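Local coordinates for saframycin Mx1 synthetase B (Legionella pneumophila subsp. pneumophila, PDB 3KXW), which belongs to the ANL superfamily of AMP-binding enzymes and is named as a fatty acid AMP ligase, at residues Ser244-Pro249 against Glu524-Val529. Numbering follows the deposited sequence.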
ATOM      1  N   SER A 244       3.684  14.459  -1.012  1.00 17.02           N
ATOM      2  CA  SER A 244       3.488  15.500  -0.000  1.00 18.92           C
ATOM      3  C   SER A 244       3.890  15.005   1.381  1.00 17.93           C
ATOM      4  O   SER A 244       4.543  15.714   2.152  1.00 17.52           O
ATOM      5  CB  SER A 244       2.023  15.977  -0.003  1.00 18.62           C
ATOM      6  OG  SER A 244       1.778  16.752  -1.163  1.00 21.51           O
ATOM      7  N   PHE A 245       3.499  13.777   1.695  1.00 15.43           N
ATOM      8  CA  PHE A 245       3.888  13.193   2.970  1.00 16.21           C
ATOM      9  C   PHE A 245       5.418  13.083   3.120  1.00 16.73           C
ATOM     10  O   PHE A 245       5.986  13.502   4.133  1.00 17.53           O
ATOM     11  CB  PHE A 245       3.268  11.806   3.152  1.00 14.47           C
ATOM     12  CG  PHE A 245       3.781  11.105   4.361  1.00 14.06           C
ATOM     13  CD1 PHE A 245       3.598  11.667   5.614  1.00 14.71           C
ATOM     14  CD2 PHE A 245       4.504   9.934   4.249  1.00 14.00           C
ATOM     15  CE1 PHE A 245       4.112  11.058   6.746  1.00 14.42           C
ATOM     16  CE2 PHE A 245       5.003   9.308   5.375  1.00 14.05           C
ATOM     17  CZ  PHE A 245       4.814   9.875   6.622  1.00 14.24           C
ATOM     18  N   LEU A 246       6.072  12.513   2.115  1.00 15.79           N
ATOM     19  CA  LEU A 246       7.516  12.287   2.188  1.00 17.79           C
ATOM     20  C   LEU A 246       8.297  13.578   2.258  1.00 19.00           C
ATOM     21  O   LEU A 246       9.263  13.684   3.009  1.00 20.66           O
ATOM     22  CB  LEU A 246       7.993  11.397   1.039  1.00 18.17           C
ATOM     23  CG  LEU A 246       7.534   9.933   1.117  1.00 18.66           C
ATOM     24  CD1 LEU A 246       8.181   9.141   0.012  1.00 21.96           C
ATOM     25  CD2 LEU A 246       7.882   9.284   2.447  1.00 17.53           C
ATOM     26  N   GLN A 247       7.866  14.584   1.511  1.00 20.03           N
ATOM     27  CA  GLN A 247       8.516  15.888   1.594  1.00 20.81           C
ATOM     28  C   GLN A 247       8.362  16.568   2.946  1.00 22.28           C
ATOM     29  O   GLN A 247       9.208  17.373   3.333  1.00 21.92           O
ATOM     30  CB  GLN A 247       7.958  16.816   0.524  1.00 23.15           C
ATOM     31  CG  GLN A 247       8.336  16.417  -0.874  1.00 24.60           C
ATOM     32  CD  GLN A 247       9.505  17.210  -1.393  1.00 30.98           C
ATOM     33  OE1 GLN A 247      10.608  16.675  -1.573  1.00 32.58           O
ATOM     34  NE2 GLN A 247       9.282  18.499  -1.635  1.00 33.17           N
ATOM     35  N   ASN A 248       7.269  16.289   3.653  1.00 19.04           N
ATOM     36  CA  ASN A 248       6.948  17.037   4.870  1.00 19.35           C
ATOM     37  C   ASN A 248       5.975  16.230   5.701  1.00 17.80           C
ATOM     38  O   ASN A 248       4.781  16.506   5.688  1.00 19.56           O
ATOM     39  CB  ASN A 248       6.289  18.389   4.506  1.00 19.85           C
ATOM     40  CG  ASN A 248       6.041  19.275   5.720  1.00 23.60           C
ATOM     41  OD1 ASN A 248       6.730  19.156   6.744  1.00 25.58           O
ATOM     42  ND2 ASN A 248       5.050  20.177   5.612  1.00 22.83           N
ATOM     43  N   PRO A 249       6.481  15.223   6.428  1.00 18.27           N
ATOM     44  CA  PRO A 249       5.620  14.262   7.130  1.00 17.57           C
ATOM     45  C   PRO A 249       4.788  14.928   8.213  1.00 16.53           C
ATOM     46  O   PRO A 249       3.707  14.428   8.558  1.00 16.58           O
ATOM     47  CB  PRO A 249       6.614  13.274   7.776  1.00 16.27           C
ATOM     48  CG  PRO A 249       7.937  13.584   7.193  1.00 19.50           C
ATOM     49  CD  PRO A 249       7.911  14.955   6.618  1.00 18.98           C
ATOM     50  N   GLU A 524      16.481  12.414   0.307  1.00 19.33           N
ATOM     51  CA  GLU A 524      16.346  12.325  -1.146  1.00 19.47           C
ATOM     52  C   GLU A 524      16.446  10.888  -1.593  1.00 17.51           C
ATOM     53  O   GLU A 524      15.735  10.452  -2.503  1.00 18.07           O
ATOM     54  CB  GLU A 524      17.432  13.158  -1.846  1.00 19.77           C
ATOM     55  CG  GLU A 524      17.145  14.642  -1.791  1.00 25.85           C
ATOM     56  CD  GLU A 524      18.357  15.508  -2.103  1.00 31.87           C
ATOM     57  OE1 GLU A 524      19.496  14.985  -2.116  1.00 32.21           O
ATOM     58  OE2 GLU A 524      18.169  16.727  -2.309  1.00 35.16           O
ATOM     59  N   ILE A 525      17.341  10.143  -0.957  1.00 16.03           N
ATOM     60  CA  ILE A 525      17.470   8.748  -1.298  1.00 17.10           C
ATOM     61  C   ILE A 525      16.180   8.007  -0.933  1.00 16.91           C
ATOM     62  O   ILE A 525      15.627   7.277  -1.748  1.00 16.73           O
ATOM     63  CB  ILE A 525      18.671   8.119  -0.606  1.00 15.54           C
ATOM     64  CG1 ILE A 525      19.953   8.692  -1.222  1.00 16.48           C
ATOM     65  CG2 ILE A 525      18.618   6.613  -0.785  1.00 17.31           C
ATOM     66  CD1 ILE A 525      21.243   8.387  -0.399  1.00 16.06           C
ATOM     67  N   PHE A 526      15.687   8.222   0.279  1.00 15.72           N
ATOM     68  CA  PHE A 526      14.456   7.556   0.685  1.00 15.83           C
ATOM     69  C   PHE A 526      13.315   7.851  -0.288  1.00 17.26           C
ATOM     70  O   PHE A 526      12.622   6.933  -0.761  1.00 16.63           O
ATOM     71  CB  PHE A 526      14.062   7.897   2.134  1.00 17.57           C
ATOM     72  CG  PHE A 526      12.934   7.043   2.646  1.00 17.99           C
ATOM     73  CD1 PHE A 526      13.186   5.872   3.344  1.00 16.69           C
ATOM     74  CD2 PHE A 526      11.626   7.390   2.376  1.00 18.36           C
ATOM     75  CE1 PHE A 526      12.127   5.078   3.807  1.00 18.01           C
ATOM     76  CE2 PHE A 526      10.568   6.602   2.812  1.00 17.39           C
ATOM     77  CZ  PHE A 526      10.828   5.439   3.528  1.00 19.46           C
ATOM     78  N   GLU A 527      13.132   9.122  -0.616  1.00 18.30           N
ATOM     79  CA  GLU A 527      12.075   9.517  -1.563  1.00 20.39           C
ATOM     80  C   GLU A 527      12.229   8.901  -2.962  1.00 21.04           C
ATOM     81  O   GLU A 527      11.267   8.420  -3.567  1.00 20.36           O
ATOM     82  CB  GLU A 527      11.994  11.040  -1.643  1.00 20.86           C
ATOM     83  CG  GLU A 527      10.986  11.552  -2.666  1.00 24.46           C
ATOM     84  CD  GLU A 527      11.091  13.067  -2.867  1.00 29.69           C
ATOM     85  OE1 GLU A 527      11.077  13.817  -1.855  1.00 32.51           O
ATOM     86  OE2 GLU A 527      11.218  13.499  -4.028  1.00 31.38           O
ATOM     87  N   LEU A 528      13.454   8.882  -3.467  1.00 19.69           N
ATOM     88  CA  LEU A 528      13.711   8.300  -4.779  1.00 17.04           C
ATOM     89  C   LEU A 528      13.309   6.848  -4.882  1.00 17.87           C
ATOM     90  O   LEU A 528      12.652   6.448  -5.843  1.00 20.34           O
ATOM     91  CB  LEU A 528      15.194   8.443  -5.149  1.00 17.43           C
ATOM     92  CG  LEU A 528      15.581   7.851  -6.501  1.00 20.15           C
ATOM     93  CD1 LEU A 528      14.965   8.670  -7.638  1.00 20.71           C
ATOM     94  CD2 LEU A 528      17.095   7.814  -6.648  1.00 20.38           C
ATOM     95  N   VAL A 529      13.722   6.037  -3.910  1.00 16.77           N
ATOM     96  CA  VAL A 529      13.438   4.612  -3.960  1.00 18.73           C
ATOM     97  C   VAL A 529      11.930   4.354  -3.753  1.00 17.53           C
ATOM     98  O   VAL A 529      11.336   3.480  -4.381  1.00 18.32           O
ATOM     99  CB  VAL A 529      14.278   3.864  -2.900  1.00 17.53           C
ATOM    100  CG1 VAL A 529      13.909   2.396  -2.877  1.00 17.38           C
ATOM    101  CG2 VAL A 529      15.779   4.067  -3.198  1.00 17.83           C
TER
HETATM  102  O   HOH W   1      11.631  13.861   0.573  1.00 27.25           O
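Leu246 and Glu527 are the closest backbone positions where helix 242-247 meets helix 515-533, with their CA atoms 6.5 Å apart. The contact joins the AMP-binding enzyme part to the small C-terminal domain of this ANL-family chain. The first helix ends here: Asn248 leaves helical geometry, and its N still bonds to Phe245 O (3.1 Å). The second helix runs on through its segment, with Leu528 N bonded to Glu524 O.

The interface is small, 187 Å² in all, and four side chains carry it. Leu246 points at the second helix. Its CD2 meets the edge of the Phe526 ring, near the ring plane, 3.8 Å from CE2. Phe526 has CG anti to its backbone N (chi1 -170°), which brings the ring end nearer to Leu246 than its CB direction alone would. Tyr273 of helix 269-277 also meets the Phe526 ring, and its OH is hydrogen-bonded to Leu246 O. The other branch of Leu246, CD1, lies 4.2 Å from Glu527 CA.

The polar side faces solvent at Gln247, which is exposed. Glu527 reaches towards it on an extended chain, CG anti to the backbone N (chi1 176°). A water appears to bridge the two helices. Its bond to Leu246 O is weak, at 3.4 Å. Its oxygen lies unusually close to Glu527 OE1, at 2.5 Å, so that leg is doubtful.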